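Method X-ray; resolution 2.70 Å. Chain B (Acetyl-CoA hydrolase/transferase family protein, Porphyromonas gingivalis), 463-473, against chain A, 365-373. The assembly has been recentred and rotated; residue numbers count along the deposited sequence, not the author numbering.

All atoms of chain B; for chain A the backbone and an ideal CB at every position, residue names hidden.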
ATOM      1  N   GLY B 463     -25.975 -14.613 -10.948  1.00 10.73           N
ATOM      2  CA  GLY B 463     -26.265 -13.829 -12.135  1.00 10.62           C
ATOM      3  C   GLY B 463     -25.530 -12.515 -12.329  1.00 10.88           C
ATOM      4  O   GLY B 463     -25.760 -11.834 -13.337  1.00 11.63           O
ATOM      5  N   VAL B 464     -24.653 -12.145 -11.395  1.00 11.87           N
ATOM      6  CA  VAL B 464     -23.915 -10.887 -11.516  1.00 11.74           C
ATOM      7  C   VAL B 464     -22.915 -10.897 -12.672  1.00 12.74           C
ATOM      8  O   VAL B 464     -22.147 -11.841 -12.842  1.00 13.60           O
ATOM      9  CB  VAL B 464     -23.166 -10.538 -10.212  1.00 11.16           C
ATOM     10  CG1 VAL B 464     -22.368  -9.251 -10.398  1.00 10.64           C
ATOM     11  CG2 VAL B 464     -24.158 -10.363  -9.076  1.00 10.27           C
ATOM     12  N   LYS B 465     -22.935  -9.834 -13.471  1.00 13.02           N
ATOM     13  CA  LYS B 465     -22.037  -9.718 -14.608  1.00 14.03           C
ATOM     14  C   LYS B 465     -20.860  -8.797 -14.318  1.00 12.57           C
ATOM     15  O   LYS B 465     -20.996  -7.802 -13.608  1.00 13.27           O
ATOM     16  CB  LYS B 465     -22.809  -9.205 -15.829  1.00 15.97           C
ATOM     17  CG  LYS B 465     -23.726 -10.247 -16.433  1.00 19.47           C
ATOM     18  CD  LYS B 465     -24.532  -9.706 -17.600  1.00 21.55           C
ATOM     19  CE  LYS B 465     -25.420 -10.807 -18.190  1.00 22.58           C
ATOM     20  NZ  LYS B 465     -26.329 -11.396 -17.158  1.00 23.09           N
ATOM     21  N   GLY B 466     -19.698  -9.147 -14.860  1.00 11.56           N
ATOM     22  CA  GLY B 466     -18.524  -8.319 -14.678  1.00  9.41           C
ATOM     23  C   GLY B 466     -17.298  -9.009 -14.130  1.00  8.27           C
ATOM     24  O   GLY B 466     -17.339 -10.169 -13.744  1.00  8.00           O
ATOM     25  N   GLN B 467     -16.200  -8.264 -14.115  1.00  7.28           N
ATOM     26  CA  GLN B 467     -14.917  -8.716 -13.597  1.00  6.78           C
ATOM     27  C   GLN B 467     -15.057  -9.302 -12.186  1.00  6.39           C
ATOM     28  O   GLN B 467     -14.530 -10.372 -11.902  1.00  6.39           O
ATOM     29  CB  GLN B 467     -13.953  -7.521 -13.589  1.00  6.86           C
ATOM     30  CG  GLN B 467     -12.676  -7.704 -12.783  1.00  6.39           C
ATOM     31  CD  GLN B 467     -11.660  -8.634 -13.425  1.00  7.30           C
ATOM     32  OE1 GLN B 467     -10.552  -8.789 -12.916  1.00  9.27           O
ATOM     33  NE2 GLN B 467     -12.030  -9.258 -14.537  1.00  7.36           N
ATOM     34  N   THR B 468     -15.772  -8.597 -11.309  1.00  6.39           N
ATOM     35  CA  THR B 468     -15.974  -9.039  -9.929  1.00  7.01           C
ATOM     36  C   THR B 468     -17.468  -9.300  -9.643  1.00  6.70           C
ATOM     37  O   THR B 468     -18.285  -8.378  -9.618  1.00  6.39           O
ATOM     38  CB  THR B 468     -15.429  -7.988  -8.948  1.00  6.39           C
ATOM     39  OG1 THR B 468     -14.044  -7.729  -9.249  1.00  6.39           O
ATOM     40  CG2 THR B 468     -15.560  -8.476  -7.511  1.00  6.92           C
ATOM     41  N   PRO B 469     -17.831 -10.573  -9.418  1.00  6.39           N
ATOM     42  CA  PRO B 469     -19.195 -11.025  -9.140  1.00  6.39           C
ATOM     43  C   PRO B 469     -19.779 -10.634  -7.785  1.00  7.79           C
ATOM     44  O   PRO B 469     -20.350 -11.477  -7.091  1.00  6.39           O
ATOM     45  CB  PRO B 469     -19.095 -12.555  -9.281  1.00  6.39           C
ATOM     46  CG  PRO B 469     -17.817 -12.782 -10.024  1.00  6.39           C
ATOM     47  CD  PRO B 469     -16.916 -11.723  -9.489  1.00  6.39           C
ATOM     48  N   GLN B 470     -19.645  -9.371  -7.391  1.00  7.27           N
ATOM     49  CA  GLN B 470     -20.205  -8.941  -6.108  1.00  6.39           C
ATOM     50  C   GLN B 470     -21.663  -8.565  -6.304  1.00  6.39           C
ATOM     51  O   GLN B 470     -22.002  -7.822  -7.229  1.00  6.39           O
ATOM     52  CB  GLN B 470     -19.423  -7.748  -5.533  1.00  6.39           C
ATOM     53  CG  GLN B 470     -18.099  -8.132  -4.883  1.00  6.99           C
ATOM     54  CD  GLN B 470     -18.275  -8.829  -3.533  1.00  6.49           C
ATOM     55  OE1 GLN B 470     -19.291  -9.469  -3.273  1.00  6.39           O
ATOM     56  NE2 GLN B 470     -17.273  -8.712  -2.675  1.00  7.40           N
ATOM     57  N   ASN B 471     -22.530  -9.095  -5.447  1.00  6.90           N
ATOM     58  CA  ASN B 471     -23.950  -8.787  -5.534  1.00  7.56           C
ATOM     59  C   ASN B 471     -24.317  -7.773  -4.449  1.00  7.89           C
ATOM     60  O   ASN B 471     -24.595  -8.139  -3.306  1.00  8.72           O
ATOM     61  CB  ASN B 471     -24.778 -10.052  -5.363  1.00  8.49           C
ATOM     62  CG  ASN B 471     -26.222  -9.839  -5.734  1.00 10.87           C
ATOM     63  OD1 ASN B 471     -26.848  -8.885  -5.281  1.00 10.90           O
ATOM     64  ND2 ASN B 471     -26.763 -10.723  -6.569  1.00 11.91           N
ATOM     65  N   LEU B 472     -24.316  -6.498  -4.822  1.00  8.03           N
ATOM     66  CA  LEU B 472     -24.613  -5.418  -3.895  1.00  7.82           C
ATOM     67  C   LEU B 472     -25.912  -5.550  -3.109  1.00  8.01           C
ATOM     68  O   LEU B 472     -26.103  -4.854  -2.111  1.00  9.48           O
ATOM     69  CB  LEU B 472     -24.567  -4.075  -4.641  1.00  6.59           C
ATOM     70  CG  LEU B 472     -23.230  -3.312  -4.541  1.00  6.74           C
ATOM     71  CD1 LEU B 472     -22.048  -4.241  -4.805  1.00  6.39           C
ATOM     72  CD2 LEU B 472     -23.241  -2.140  -5.518  1.00  8.20           C
ATOM     73  N   ASP B 473     -26.800  -6.439  -3.546  1.00  7.85           N
ATOM     74  CA  ASP B 473     -28.067  -6.659  -2.846  1.00  8.50           C
ATOM     75  C   ASP B 473     -27.923  -7.569  -1.631  1.00  9.52           C
ATOM     76  O   ASP B 473     -28.726  -7.485  -0.697  1.00  9.28           O
ATOM     77  CB  ASP B 473     -29.122  -7.283  -3.772  1.00  9.88           C
ATOM     78  CG  ASP B 473     -29.722  -6.287  -4.742  1.00 11.71           C
ATOM     79  OD1 ASP B 473     -29.702  -5.071  -4.456  1.00 12.26           O
ATOM     80  OD2 ASP B 473     -30.235  -6.718  -5.790  1.00 13.27           O
TER
ATOM     81  N   UNK A 365     -11.461   1.589 -10.132  1.00  6.61           N
ATOM     82  CA  UNK A 365     -11.499   0.559 -11.155  1.00  6.39           C
ATOM     83  C   UNK A 365     -12.842  -0.085 -11.512  1.00  6.66           C
ATOM     84  O   UNK A 365     -13.088  -0.366 -12.684  1.00  7.38           O
ATOM     85  CB  UNK A 365     -10.550  -0.558 -10.717  1.00  6.39           C
ATOM     86  N   UNK A 366     -13.710  -0.336 -10.533  1.00  6.39           N
ATOM     87  CA  UNK A 366     -14.979  -1.005 -10.827  1.00  6.39           C
ATOM     88  C   UNK A 366     -16.234  -0.157 -10.804  1.00  7.05           C
ATOM     89  O   UNK A 366     -16.546   0.459  -9.797  1.00  9.47           O
ATOM     90  CB  UNK A 366     -15.170  -2.147  -9.827  1.00  6.39           C
ATOM     91  N   UNK A 367     -16.963  -0.139 -11.914  1.00  6.39           N
ATOM     92  CA  UNK A 367     -18.210   0.608 -11.987  1.00  7.35           C
ATOM     93  C   UNK A 367     -19.253  -0.248 -11.264  1.00  6.63           C
ATOM     94  O   UNK A 367     -19.411  -1.431 -11.561  1.00  7.34           O
ATOM     95  CB  UNK A 367     -18.615   0.912 -13.431  1.00  7.35           C
ATOM     96  N   UNK A 368     -19.944   0.344 -10.296  1.00  7.49           N
ATOM     97  CA  UNK A 368     -20.943  -0.385  -9.519  1.00  8.13           C
ATOM     98  C   UNK A 368     -20.337  -1.601  -8.835  1.00  7.70           C
ATOM     99  O   UNK A 368     -21.042  -2.529  -8.456  1.00  7.63           O
ATOM    100  CB  UNK A 368     -22.104  -0.816 -10.417  1.00  8.13           C
ATOM    101  N   UNK A 369     -19.017  -1.587  -8.695  1.00  7.75           N
ATOM    102  CA  UNK A 369     -18.309  -2.670  -8.027  1.00  7.56           C
ATOM    103  C   UNK A 369     -18.130  -3.970  -8.792  1.00  7.53           C
ATOM    104  O   UNK A 369     -17.564  -4.928  -8.259  1.00  6.39           O
ATOM    105  CB  UNK A 369     -19.042  -2.989  -6.722  1.00  7.56           C
ATOM    106  N   UNK A 370     -18.587  -4.016 -10.040  1.00  7.71           N
ATOM    107  CA  UNK A 370     -18.471  -5.241 -10.821  1.00  8.41           C
ATOM    108  C   UNK A 370     -17.783  -5.076 -12.175  1.00  8.86           C
ATOM    109  O   UNK A 370     -16.976  -5.915 -12.576  1.00  8.75           O
ATOM    110  CB  UNK A 370     -19.868  -5.825 -11.043  1.00  8.41           C
ATOM    111  N   UNK A 371     -18.104  -4.002 -12.887  1.00  9.89           N
ATOM    112  CA  UNK A 371     -17.521  -3.788 -14.202  1.00 11.89           C
ATOM    113  C   UNK A 371     -16.141  -3.165 -14.205  1.00 12.49           C
ATOM    114  O   UNK A 371     -15.983  -2.002 -13.845  1.00 11.92           O
ATOM    115  CB  UNK A 371     -18.458  -2.904 -15.027  1.00 11.89           C
ATOM    116  N   UNK A 372     -15.145  -3.935 -14.638  1.00 13.78           N
ATOM    117  CA  UNK A 372     -13.786  -3.426 -14.698  1.00 15.91           C
ATOM    118  C   UNK A 372     -13.713  -2.220 -15.610  1.00 16.18           C
ATOM    119  O   UNK A 372     -14.420  -2.116 -16.613  1.00 15.45           O
ATOM    120  CB  UNK A 372     -12.821  -4.513 -15.175  1.00 15.91           C
ATOM    121  N   UNK A 373     -12.827  -1.316 -15.239  1.00 17.96           N
ATOM    122  CA  UNK A 373     -12.599  -0.091 -15.961  1.00 19.15           C
ATOM    123  C   UNK A 373     -11.306  -0.205 -16.766  1.00 16.01           C
ATOM    124  O   UNK A 373     -11.324  -0.521 -17.950  1.00 15.61           O
ATOM    125  CB  UNK A 373     -12.546   1.099 -15.001  1.00 19.15           C
TER

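Position 365 has nothing of chain B within reach of its ideal CB, so the contact sets no rule there and many residues would do. It is T365(A).

At 366 the CA-to-CB bond points toward chain B, but the ideal CB touches nothing; the space between must be bridged. What waits across it is the hydroxyl of T468(B) beside the aliphatic part of Q467(B). A mid-length polar side chain, such as histidine or glutamine, would suit. The residue is H366(A), chi1 m. Its NE2 lies 2.9 Å from T468(B) OG1 and 3.4 Å from Q467(B) CG, both oblique to the ring, while H366(A) ND1 donates a hydrogen bond to T365(A) OG1 at 3.1 Å and so steadies the imidazole.

Position 367 is out of reach and open to many choices; it is V367(A). Its backbone matters more, since its O accepts from the N atoms of both 370 and 371 and so holds the tight turn.

Position 368 has phi/psi of 58/20, uncomfortable for a beta-branched residue and easier for glycine, asparagine or a small polar one. Its CB points sideways, 5.2 Å from L472(B) CD2, so little is demanded. It is S368(A), and its closest approach is through the backbone, O to L472(B) CD2 at 3.7 Å.

Position 369 closes a type II turn begun at 366. Phi is 76°, which by itself favours glycine; an ideal CB would sit 3.8 Å from L472(B) CD1, near but not clashing. Asparagine might be tolerated; the residue is G369(A).

Position 370 is the most covered by chain B, with 90 Å² of the residue buried by the other stretch. Its CB points sideways, 3.3 Å from T468(B) O and 3.4 Å from K465(B) O, with V464(B) CG1 at 4.3 Å: carbonyls beside a methyl. A small side chain is called for, ideally with a donor and an apolar branch; serine, threonine, alanine or valine could be considered. T370(A) brings both. OG1 gives a weak hydrogen bond to K465(B) O (3.4 Å), and CG2 packs 3.6 Å from V464(B) CG1. Its backbone O accepts from T468(B) N at 3.2 Å, nearly straight at 171°.

Position 371 points away, leaving room for almost anything, long polar chains included. It is R371(A).

Position 372 points toward chain B again, its ideal CB 3.6 Å from Q467(B) CB. An aliphatic or thioether side chain fits this carbon surface. It is M372(A), modelled as selenomethionine, whose CB packs 3.6 Å from Q467(B) CB.

Position 373 is beyond reach and unconstrained here; it is M373(A), also selenomethionine.

Chain A 365-373: THVSGTRMM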
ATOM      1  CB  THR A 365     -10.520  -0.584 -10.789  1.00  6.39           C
ATOM      2  OG1 THR A 365     -10.792  -1.030  -9.457  1.00  6.39           O
ATOM      3  CG2 THR A 365      -9.090  -0.117 -10.860  1.00  6.39           C
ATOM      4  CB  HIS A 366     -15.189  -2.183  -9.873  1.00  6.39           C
ATOM      5  CG  HIS A 366     -14.268  -3.336 -10.124  1.00  6.39           C
ATOM      6  ND1 HIS A 366     -12.895  -3.224 -10.043  1.00  6.42           N
ATOM      7  CD2 HIS A 366     -14.522  -4.628 -10.447  1.00  6.52           C
ATOM      8  CE1 HIS A 366     -12.345  -4.397 -10.305  1.00  7.34           C
ATOM      9  NE2 HIS A 366     -13.309  -5.266 -10.554  1.00  6.68           N
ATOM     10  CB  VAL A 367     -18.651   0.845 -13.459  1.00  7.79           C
ATOM     11  CG1 VAL A 367     -20.026   1.530 -13.497  1.00  6.39           C
ATOM     12  CG2 VAL A 367     -17.621   1.704 -14.179  1.00  6.39           C
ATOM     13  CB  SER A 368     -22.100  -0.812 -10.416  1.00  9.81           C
ATOM     14  OG  SER A 368     -22.870   0.312 -10.794  1.00 12.16           O
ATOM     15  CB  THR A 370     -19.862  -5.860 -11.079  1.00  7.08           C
ATOM     16  OG1 THR A 370     -20.674  -4.918 -11.795  1.00  7.93           O
ATOM     17  CG2 THR A 370     -20.544  -6.219  -9.766  1.00  6.39           C
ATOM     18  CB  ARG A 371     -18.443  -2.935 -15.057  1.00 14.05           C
ATOM     19  CG  ARG A 371     -19.612  -3.691 -15.662  1.00 17.69           C
ATOM     20  CD  ARG A 371     -20.180  -2.876 -16.829  1.00 21.93           C
ATOM     21  NE  ARG A 371     -19.088  -2.190 -17.532  1.00 22.66           N
ATOM     22  CZ  ARG A 371     -18.890  -0.872 -17.520  1.00 22.90           C
ATOM     23  NH1 ARG A 371     -17.855  -0.353 -18.176  1.00 23.84           N
ATOM     24  NH2 ARG A 371     -19.738  -0.071 -16.877  1.00 23.54           N
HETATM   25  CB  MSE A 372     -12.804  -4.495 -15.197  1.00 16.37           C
HETATM   26  CG  MSE A 372     -11.380  -3.977 -15.469  1.00 19.43           C
HETATM   27 SE   MSE A 372     -10.475  -3.080 -13.967  1.00 24.88          SE
HETATM   28  CE  MSE A 372     -10.082  -4.590 -12.861  1.00 22.43           C
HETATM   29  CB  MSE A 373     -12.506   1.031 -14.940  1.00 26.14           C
HETATM   30  CG  MSE A 373     -13.545   2.048 -15.146  1.00 36.41           C
HETATM   31 SE   MSE A 373     -13.014   2.738 -16.826  1.00 52.70          SE
HETATM   32  CE  MSE A 373     -12.880   4.642 -16.343  1.00 48.39           C
TER
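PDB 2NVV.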